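Local coordinates for CobC (PDB 6NRU), which is an alpha-ribazole phosphatase that probably also removes the 5'-phosphate from adenosylcobalamin 5'-phosphate in assembling the nucleotide loop of vitamin B12, at residues A[55-60]-A[81-86]; A[125-130]-A[153-158]; A[175-180]-A[195-200]. All blocks are in the same frame, centred on the assembly; numbering follows the deposited sequence.

Contact 1 of 3, residues A[55-60]-A[81-86]. With SO4 (sulfate ion), chain N.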
loop_
_atom_site.group_PDB
_atom_site.type_symbol
_atom_site.label_atom_id
_atom_site.label_comp_id
_atom_site.label_asym_id
_atom_site.label_seq_id
_atom_site.Cartn_x
_atom_site.Cartn_y
_atom_site.Cartn_z
ATOM N N CYS A 55 -6.247 -4.084 -6.207
ATOM C CA CYS A 55 -5.269 -3.055 -6.517
ATOM C C CYS A 55 -5.853 -1.679 -6.229
ATOM O O CYS A 55 -7.065 -1.469 -6.320
ATOM C CB CYS A 55 -4.831 -3.153 -7.985
ATOM S SG CYS A 55 -3.524 -2.025 -8.474
ATOM N N SER A 56 -4.979 -0.746 -5.872
ATOM C CA SER A 56 -5.418 0.626 -5.686
ATOM C C SER A 56 -5.681 1.281 -7.039
ATOM O O SER A 56 -5.238 0.803 -8.087
ATOM C CB SER A 56 -4.378 1.424 -4.899
ATOM O OG SER A 56 -3.555 2.185 -5.761
ATOM N N GLU A 57 -6.424 2.390 -7.005
ATOM C CA GLU A 57 -6.756 3.097 -8.240
ATOM C C GLU A 57 -5.533 3.756 -8.864
ATOM O O GLU A 57 -5.459 3.876 -10.093
ATOM C CB GLU A 57 -7.822 4.160 -7.978
ATOM C CG GLU A 57 -9.125 3.643 -7.414
ATOM C CD GLU A 57 -10.156 4.743 -7.262
ATOM O OE1 GLU A 57 -9.760 5.910 -7.051
ATOM O OE2 GLU A 57 -11.362 4.445 -7.364
ATOM N N LEU A 58 -4.579 4.193 -8.042
ATOM C CA LEU A 58 -3.465 4.989 -8.538
ATOM C C LEU A 58 -2.609 4.176 -9.499
ATOM O O LEU A 58 -2.304 3.006 -9.253
ATOM C CB LEU A 58 -2.629 5.505 -7.370
ATOM C CG LEU A 58 -3.433 6.236 -6.291
ATOM C CD1 LEU A 58 -2.508 6.836 -5.258
ATOM C CD2 LEU A 58 -4.310 7.312 -6.909
ATOM N N GLU A 59 -2.219 4.813 -10.608
ATOM C CA GLU A 59 -1.637 4.071 -11.722
ATOM C C GLU A 59 -0.284 3.470 -11.370
ATOM O O GLU A 59 0.099 2.446 -11.947
ATOM C CB GLU A 59 -1.520 4.973 -12.950
ATOM C CG GLU A 59 -1.722 4.230 -14.259
ATOM C CD GLU A 59 -3.103 3.618 -14.364
ATOM O OE1 GLU A 59 -3.226 2.535 -14.974
ATOM O OE2 GLU A 59 -4.065 4.222 -13.842
ATOM N N ARG A 60 0.453 4.072 -10.433
ATOM C CA ARG A 60 1.719 3.474 -10.026
ATOM C C ARG A 60 1.508 2.090 -9.427
ATOM O O ARG A 60 2.373 1.216 -9.562
ATOM C CB ARG A 60 2.450 4.385 -9.036
ATOM C CG ARG A 60 1.776 4.542 -7.684
ATOM C CD ARG A 60 1.863 5.979 -7.210
ATOM N NE ARG A 60 2.057 6.079 -5.767
ATOM C CZ ARG A 60 1.502 7.017 -5.006
ATOM N NH1 ARG A 60 0.714 7.934 -5.553
ATOM N NH2 ARG A 60 1.734 7.039 -3.700
ATOM N N GLU A 81 -10.483 1.968 -1.639
ATOM C CA GLU A 81 -10.029 1.951 -0.255
ATOM C C GLU A 81 -8.535 1.693 -0.151
ATOM O O GLU A 81 -7.914 2.110 0.832
ATOM C CB GLU A 81 -10.799 0.894 0.541
ATOM C CG GLU A 81 -12.199 1.319 0.975
ATOM C CD GLU A 81 -13.202 1.312 -0.166
ATOM O OE1 GLU A 81 -12.877 0.766 -1.244
ATOM O OE2 GLU A 81 -14.313 1.858 0.012
ATOM N N LEU A 82 -7.946 1.027 -1.145
ATOM C CA LEU A 82 -6.516 0.747 -1.172
ATOM C C LEU A 82 -5.685 1.933 -1.640
ATOM O O LEU A 82 -4.457 1.815 -1.717
ATOM C CB LEU A 82 -6.233 -0.461 -2.074
ATOM C CG LEU A 82 -6.726 -1.819 -1.568
ATOM C CD1 LEU A 82 -6.551 -2.901 -2.622
ATOM C CD2 LEU A 82 -6.011 -2.204 -0.283
ATOM N N ASN A 83 -6.316 3.065 -1.945
ATOM C CA ASN A 83 -5.595 4.222 -2.449
ATOM C C ASN A 83 -4.693 4.826 -1.383
ATOM O O ASN A 83 -4.952 4.723 -0.182
ATOM C CB ASN A 83 -6.568 5.295 -2.935
ATOM C CG ASN A 83 -7.256 4.915 -4.215
ATOM O OD1 ASN A 83 -6.875 3.945 -4.869
ATOM N ND2 ASN A 83 -8.275 5.678 -4.589
ATOM N N GLU A 84 -3.629 5.477 -1.844
ATOM C CA GLU A 84 -2.807 6.290 -0.963
ATOM C C GLU A 84 -3.654 7.394 -0.340
ATOM O O GLU A 84 -4.690 7.794 -0.881
ATOM C CB GLU A 84 -1.633 6.886 -1.749
ATOM C CG GLU A 84 -0.629 7.690 -0.932
ATOM C CD GLU A 84 -0.047 6.906 0.228
ATOM O OE1 GLU A 84 -0.627 6.950 1.334
ATOM O OE2 GLU A 84 0.992 6.244 0.034
HETATM N N MSE A 85 -3.222 7.866 0.825
HETATM C CA MSE A 85 -3.846 9.012 1.462
HETATM C C MSE A 85 -3.813 10.206 0.520
HETATM O O MSE A 85 -2.831 10.408 -0.194
HETATM C CB MSE A 85 -3.130 9.347 2.768
HETATM C CG MSE A 85 -3.990 10.064 3.785
HETATM SE SE MSE A 85 -3.038 10.324 5.468
HETATM C CE MSE A 85 -2.351 12.118 5.146
ATOM N N PHE A 86 -4.887 10.991 0.504
ATOM C CA PHE A 86 -4.967 12.176 -0.344
ATOM C C PHE A 86 -4.414 13.374 0.424
ATOM O O PHE A 86 -5.030 13.843 1.387
ATOM C CB PHE A 86 -6.404 12.423 -0.793
ATOM C CG PHE A 86 -6.575 13.682 -1.587
ATOM C CD1 PHE A 86 -5.873 13.872 -2.766
ATOM C CD2 PHE A 86 -7.431 14.679 -1.155
ATOM C CE1 PHE A 86 -6.023 15.030 -3.498
ATOM C CE2 PHE A 86 -7.585 15.841 -1.885
ATOM C CZ PHE A 86 -6.880 16.016 -3.057
HETATM S S SO4 N . 5.247 6.477 -1.023
HETATM O O1 SO4 N . 4.337 6.945 0.018
HETATM O O2 SO4 N . 6.208 7.530 -1.337
HETATM O O3 SO4 N . 5.957 5.292 -0.554
HETATM O O4 SO4 N . 4.487 6.137 -2.223
#
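The amide of N83 is bonded to E57 at both its polar atoms, with both partners near its plane. OD1 accepts a hydrogen bond from the backbone N of E57, which lies in the carbonyl plane at 2.7 Å from OD1. Beside it, ND2 donates a hydrogen bond to OE1 of E57 at 2.9 Å. The carboxylate is not coplanar with its partner: its plane is turned 51° from the amide, and ND2 meets OE1 from above the carboxylate plane. In both residues CG lies beside the backbone N, and the E57 chain then runs extended past the amide. This pair of bonds fixes the rotation of the N83 amide and ties the loop before helix 59-69 to the loop of E84.

Next to this pair, S56 lays CB against L82 O, while its OG is bound to H152. L82 sends CD1 to the backbone of C55. L58, at the N-cap position of the helix, rests CD1 on CB of E84 at 3.6 Å.

The E84 chain starts with CG anti to the backbone N (chi1 -176°) and bends at chi2, bringing OE1 back so that its anti lone pair accepts from M85 N. The other oxygen, OE2, is left 3.9 Å from NH2 of R60, a long salt bridge. NH2 of R60 also donates a hydrogen bond to O4 of the sulfate at 3.3 Å, an ion held further by R10 and N17, and NH1 binds G24 O.

E84 is probably the proton donor/acceptor, and R60 lies next to H11, the probable phosphohistidine. The sulfate plausibly marks the phosphate pocket. R60 would favour ionised E84, whereas the nearby anion would oppose this, consistent with a carboxylate able to exchange a proton.

Contact 2 of 3, residues A[125-130]-A[153-158]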
loop_
_atom_site.group_PDB
_atom_site.type_symbol
_atom_site.label_atom_id
_atom_site.label_comp_id
_atom_site.label_asym_id
_atom_site.label_seq_id
_atom_site.Cartn_x
_atom_site.Cartn_y
_atom_site.Cartn_z
ATOM N N GLN A 125 -7.596 10.095 10.072
ATOM C CA GLN A 125 -8.823 9.482 10.568
ATOM C C GLN A 125 -9.671 8.946 9.420
ATOM O O GLN A 125 -10.152 7.808 9.470
ATOM C CB GLN A 125 -9.610 10.492 11.407
ATOM C CG GLN A 125 -8.868 10.969 12.650
ATOM C CD GLN A 125 -8.417 9.822 13.538
ATOM O OE1 GLN A 125 -9.156 8.861 13.755
ATOM N NE2 GLN A 125 -7.195 9.916 14.053
ATOM N N ALA A 126 -9.857 9.746 8.368
ATOM C CA ALA A 126 -10.603 9.270 7.208
ATOM C C ALA A 126 -9.840 8.175 6.474
ATOM O O ALA A 126 -10.442 7.216 5.977
ATOM C CB ALA A 126 -10.911 10.431 6.264
ATOM N N PHE A 127 -8.514 8.300 6.399
ATOM C CA PHE A 127 -7.703 7.287 5.733
ATOM C C PHE A 127 -7.772 5.956 6.474
ATOM O O PHE A 127 -7.980 4.901 5.864
ATOM C CB PHE A 127 -6.260 7.779 5.621
ATOM C CG PHE A 127 -5.290 6.741 5.134
ATOM C CD1 PHE A 127 -5.189 6.445 3.783
ATOM C CD2 PHE A 127 -4.459 6.075 6.028
ATOM C CE1 PHE A 127 -4.288 5.496 3.332
ATOM C CE2 PHE A 127 -3.556 5.124 5.585
ATOM C CZ PHE A 127 -3.470 4.834 4.236
ATOM N N SER A 128 -7.611 5.988 7.800
ATOM C CA SER A 128 -7.640 4.750 8.571
ATOM C C SER A 128 -9.034 4.139 8.608
ATOM O O SER A 128 -9.167 2.921 8.771
ATOM C CB SER A 128 -7.121 4.993 9.992
ATOM O OG SER A 128 -7.929 5.923 10.692
ATOM N N GLN A 129 -10.082 4.955 8.462
ATOM C CA GLN A 129 -11.430 4.404 8.367
ATOM C C GLN A 129 -11.660 3.734 7.020
ATOM O O GLN A 129 -12.406 2.753 6.938
ATOM C CB GLN A 129 -12.473 5.496 8.597
ATOM C CG GLN A 129 -12.647 5.909 10.047
ATOM C CD GLN A 129 -13.209 7.317 10.182
ATOM O OE1 GLN A 129 -13.502 7.981 9.185
ATOM N NE2 GLN A 129 -13.358 7.781 11.420
ATOM N N ARG A 130 -11.040 4.254 5.958
ATOM C CA ARG A 130 -11.108 3.603 4.654
ATOM C C ARG A 130 -10.529 2.198 4.721
ATOM O O ARG A 130 -11.113 1.243 4.196
ATOM C CB ARG A 130 -10.348 4.429 3.619
ATOM C CG ARG A 130 -11.201 5.203 2.644
ATOM C CD ARG A 130 -10.301 6.099 1.824
ATOM N NE ARG A 130 -9.047 5.418 1.515
ATOM C CZ ARG A 130 -7.910 6.032 1.201
ATOM N NH1 ARG A 130 -7.854 7.356 1.156
ATOM N NH2 ARG A 130 -6.826 5.318 0.934
ATOM N N GLN A 153 2.522 2.165 0.936
ATOM C CA GLN A 153 3.183 1.934 2.217
ATOM C C GLN A 153 2.236 2.188 3.387
ATOM O O GLN A 153 2.152 1.379 4.319
ATOM C CB GLN A 153 4.424 2.821 2.320
ATOM C CG GLN A 153 5.542 2.238 3.161
ATOM C CD GLN A 153 5.176 2.164 4.626
ATOM O OE1 GLN A 153 5.405 1.150 5.284
ATOM N NE2 GLN A 153 4.591 3.241 5.144
ATOM N N GLY A 154 1.518 3.311 3.358
ATOM C CA GLY A 154 0.622 3.631 4.457
ATOM C C GLY A 154 -0.550 2.675 4.563
ATOM O O GLY A 154 -0.971 2.318 5.665
ATOM N N VAL A 155 -1.090 2.245 3.422
ATOM C CA VAL A 155 -2.229 1.331 3.428
ATOM C C VAL A 155 -1.814 -0.035 3.952
ATOM O O VAL A 155 -2.460 -0.601 4.842
ATOM C CB VAL A 155 -2.835 1.218 2.018
ATOM C CG1 VAL A 155 -3.896 0.132 1.985
ATOM C CG2 VAL A 155 -3.408 2.551 1.571
ATOM N N LEU A 156 -0.733 -0.589 3.401
ATOM C CA LEU A 156 -0.361 -1.961 3.728
ATOM C C LEU A 156 0.174 -2.070 5.150
ATOM O O LEU A 156 -0.117 -3.046 5.852
ATOM C CB LEU A 156 0.664 -2.475 2.717
ATOM C CG LEU A 156 0.167 -2.563 1.271
ATOM C CD1 LEU A 156 1.295 -2.954 0.336
ATOM C CD2 LEU A 156 -0.975 -3.551 1.169
ATOM N N SER A 157 0.957 -1.082 5.593
ATOM C CA SER A 157 1.464 -1.106 6.962
ATOM C C SER A 157 0.329 -1.010 7.968
ATOM O O SER A 157 0.338 -1.701 8.995
ATOM C CB SER A 157 2.455 0.033 7.176
ATOM O OG SER A 157 1.778 1.273 7.213
ATOM N N LEU A 158 -0.657 -0.151 7.694
ATOM C CA LEU A 158 -1.816 -0.046 8.572
ATOM C C LEU A 158 -2.708 -1.275 8.467
ATOM O O LEU A 158 -3.354 -1.660 9.449
ATOM C CB LEU A 158 -2.608 1.217 8.247
ATOM C CG LEU A 158 -3.865 1.446 9.083
ATOM C CD1 LEU A 158 -3.509 1.473 10.555
ATOM C CD2 LEU A 158 -4.550 2.733 8.666
#
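F127 carries most of this contact by pushing the tip of its ring against the start of helix 153-163. Its CG is anti to the backbone N (chi1 171°), which swings the ring out from helix 124-136 toward the other helix, with CZ leading. The ring meets its partners by the edge: G154 C and V155 N lie in its plane, G154 C at 3.6 Å from CZ. The methyl CG2 of V155 sits at that same edge, 3.5 Å from CZ and equally close to CE1. V155 has CG1 anti to its own backbone N, so CG2 is the branch beside the N and the one that faces the phenyl. G154, lacking a side chain, offers the ring its bare backbone.

One turn further on, L158 has CG anti to the backbone N (chi1 179°) and a bend at chi2, which sets CD2 over S128, 3.7 Å from its CB. CD2 also comes within 4.0 Å of CE2 of F127. The hydroxyl of S128 occupies the crowded position between N and carbonyl carbon and is turned back to its own helix, bound to F124 O.

The short segments cross at -58° with their axes 10.6 Å apart. They belong to the helices before and after strand 146-151, a pairing that fits the layered alpha/beta fold of the histidine phosphatase superfamily, here close beside the E84 side chain.

Contact 3 of 3, residues A[175-180]-A[195-200]. With SO4 (sulfate ion), chain M.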
loop_
_atom_site.group_PDB
_atom_site.type_symbol
_atom_site.label_atom_id
_atom_site.label_comp_id
_atom_site.label_asym_id
_atom_site.label_seq_id
_atom_site.Cartn_x
_atom_site.Cartn_y
_atom_site.Cartn_z
ATOM N N ARG A 175 7.210 -1.293 8.480
ATOM C CA ARG A 175 7.489 -0.601 7.231
ATOM C C ARG A 175 7.484 -1.596 6.076
ATOM O O ARG A 175 8.168 -2.622 6.123
ATOM C CB ARG A 175 8.829 0.125 7.310
ATOM C CG ARG A 175 8.722 1.561 7.796
ATOM C CD ARG A 175 9.653 2.482 7.019
ATOM N NE ARG A 175 10.971 2.594 7.643
ATOM C CZ ARG A 175 12.097 2.129 7.110
ATOM N NH1 ARG A 175 12.076 1.516 5.933
ATOM N NH2 ARG A 175 13.247 2.282 7.752
ATOM N N VAL A 176 6.704 -1.297 5.041
ATOM C CA VAL A 176 6.572 -2.163 3.872
ATOM C C VAL A 176 7.464 -1.613 2.767
ATOM O O VAL A 176 7.305 -0.463 2.342
ATOM C CB VAL A 176 5.111 -2.266 3.412
ATOM C CG1 VAL A 176 5.016 -3.078 2.133
ATOM C CG2 VAL A 176 4.258 -2.889 4.508
ATOM N N ASP A 177 8.390 -2.442 2.292
ATOM C CA ASP A 177 9.466 -2.023 1.407
ATOM C C ASP A 177 9.121 -2.245 -0.061
ATOM O O ASP A 177 8.280 -3.075 -0.414
ATOM C CB ASP A 177 10.755 -2.773 1.742
ATOM C CG ASP A 177 11.346 -2.340 3.056
ATOM O OD1 ASP A 177 10.698 -1.543 3.767
ATOM O OD2 ASP A 177 12.462 -2.792 3.378
ATOM N N GLN A 178 9.803 -1.489 -0.917
ATOM C CA GLN A 178 9.656 -1.616 -2.357
ATOM C C GLN A 178 10.583 -2.703 -2.885
ATOM O O GLN A 178 11.686 -2.910 -2.373
ATOM C CB GLN A 178 9.949 -0.282 -3.048
ATOM C CG GLN A 178 8.914 0.796 -2.740
ATOM C CD GLN A 178 9.293 2.155 -3.290
ATOM O OE1 GLN A 178 10.458 2.554 -3.244
ATOM N NE2 GLN A 178 8.306 2.884 -3.802
ATOM N N GLY A 179 10.119 -3.406 -3.913
ATOM C CA GLY A 179 10.838 -4.554 -4.420
ATOM C C GLY A 179 10.709 -5.798 -3.574
ATOM O O GLY A 179 11.410 -6.783 -3.837
ATOM N N CYS A 180 9.840 -5.784 -2.567
ATOM C CA CYS A 180 9.626 -6.898 -1.660
ATOM C C CYS A 180 8.161 -7.308 -1.683
ATOM O O CYS A 180 7.306 -6.628 -2.254
ATOM C CB CYS A 180 10.035 -6.535 -0.228
ATOM S SG CYS A 180 11.732 -5.958 -0.021
ATOM N N VAL A 195 5.180 -13.475 6.513
ATOM C CA VAL A 195 6.333 -13.003 5.753
ATOM C C VAL A 195 6.254 -11.487 5.654
ATOM O O VAL A 195 5.182 -10.929 5.398
ATOM C CB VAL A 195 6.395 -13.628 4.341
ATOM C CG1 VAL A 195 7.537 -13.024 3.548
ATOM C CG2 VAL A 195 6.545 -15.139 4.416
ATOM N N LEU A 196 7.386 -10.817 5.856
ATOM C CA LEU A 196 7.446 -9.366 5.735
ATOM C C LEU A 196 8.694 -8.989 4.954
ATOM O O LEU A 196 9.806 -9.340 5.355
ATOM C CB LEU A 196 7.447 -8.685 7.108
ATOM C CG LEU A 196 7.282 -7.162 7.076
ATOM C CD1 LEU A 196 5.882 -6.779 6.637
ATOM C CD2 LEU A 196 7.594 -6.553 8.429
ATOM N N ASN A 197 8.497 -8.290 3.835
ATOM C CA ASN A 197 9.579 -7.693 3.053
ATOM C C ASN A 197 10.590 -8.746 2.599
ATOM O O ASN A 197 11.793 -8.638 2.836
ATOM C CB ASN A 197 10.262 -6.573 3.841
ATOM C CG ASN A 197 9.325 -5.426 4.140
ATOM O OD1 ASN A 197 8.499 -5.061 3.308
ATOM N ND2 ASN A 197 9.446 -4.854 5.331
ATOM N N SER A 198 10.077 -9.767 1.926
ATOM C CA SER A 198 10.924 -10.813 1.383
ATOM C C SER A 198 11.327 -10.492 -0.049
ATOM O O SER A 198 10.584 -9.859 -0.802
ATOM C CB SER A 198 10.215 -12.166 1.423
ATOM O OG SER A 198 10.944 -13.138 0.695
ATOM N N ARG A 199 12.530 -10.933 -0.414
ATOM C CA ARG A 199 12.992 -10.909 -1.796
ATOM C C ARG A 199 13.293 -12.313 -2.303
ATOM O O ARG A 199 14.007 -12.472 -3.297
ATOM C CB ARG A 199 14.225 -10.018 -1.942
ATOM C CG ARG A 199 13.925 -8.537 -1.853
ATOM C CD ARG A 199 15.197 -7.725 -1.705
ATOM N NE ARG A 199 14.942 -6.456 -1.035
ATOM C CZ ARG A 199 14.623 -5.330 -1.666
ATOM N NH1 ARG A 199 14.520 -5.317 -2.989
ATOM N NH2 ARG A 199 14.402 -4.220 -0.975
ATOM N N ALA A 200 12.767 -13.334 -1.633
ATOM C CA ALA A 200 12.951 -14.714 -2.042
ATOM C C ALA A 200 11.787 -15.172 -2.915
ATOM O O ALA A 200 10.766 -14.494 -3.046
ATOM C CB ALA A 200 13.089 -15.620 -0.820
HETATM S S SO4 M . 15.999 -2.911 -5.691
HETATM O O1 SO4 M . 14.730 -3.265 -5.060
HETATM O O2 SO4 M . 16.322 -1.524 -5.379
HETATM O O3 SO4 M . 17.056 -3.778 -5.181
HETATM O O4 SO4 M . 15.895 -3.070 -7.139
HETATM O O HOH W 1 14.488 -2.961 1.832
#
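The chain makes a type II turn from D177 to C180, with G179 at positive phi, while N197, whose CA is nearest that of C180, takes a left-handed conformation (58/55°). The amide of N197 clips onto the approach to this turn: ND2 donates in its own plane to R175 O at 2.7 Å, nearly along the C=O axis, and OD1 accepts D177 N at 2.8 Å, the donor standing above the carbonyl plane. The carboxylate of D177 stacks on that amide, planes 15° apart. CB of C180 packs on CA of N197, and CA of C180 makes a CH...O contact with S198 O at 3.2 Å. A G1 beta bulge, in which N197 and S198 pair against the single residue W181, sits where strand 190-198 changes direction; S198 OG forms an ST turn with A200 N.

R199 extends from CG to NE and lays one guanidinium face on SG of C180, 3.1 Å above the plane. R199 NH1 donates a hydrogen bond to O1 of a sulfate at 2.9 Å, shared with R33 and Q37, and NH2 makes a weak bond to Q178 O. A water in the guanidinium plane bridges R199 NH2 and D177 OD2, themselves 5.0 Å apart.

The three contacts follow one another along the chain, each closing before the next opens, within one histidine phosphatase domain. The centres of contacts 1 and 2 are 11 Å apart: V155 CG2 packs on the carbonyl oxygens of L82 and N83, so helix 153-163 backs the loop of E84. Contact 2 pairs the helices before and after strand 146-151; contact 3 involves strand 190-198 at the sheet margin. Their centres are about 18 Å apart, yet Q153 OE1 reaches V176 N in a probable hydrogen bond. Contacts 1 and 3 do not touch. R60, in helix 59-69, and Q178, in the loop before strand 181-187, both come close to H11, while E84 brings the probable proton donor/acceptor.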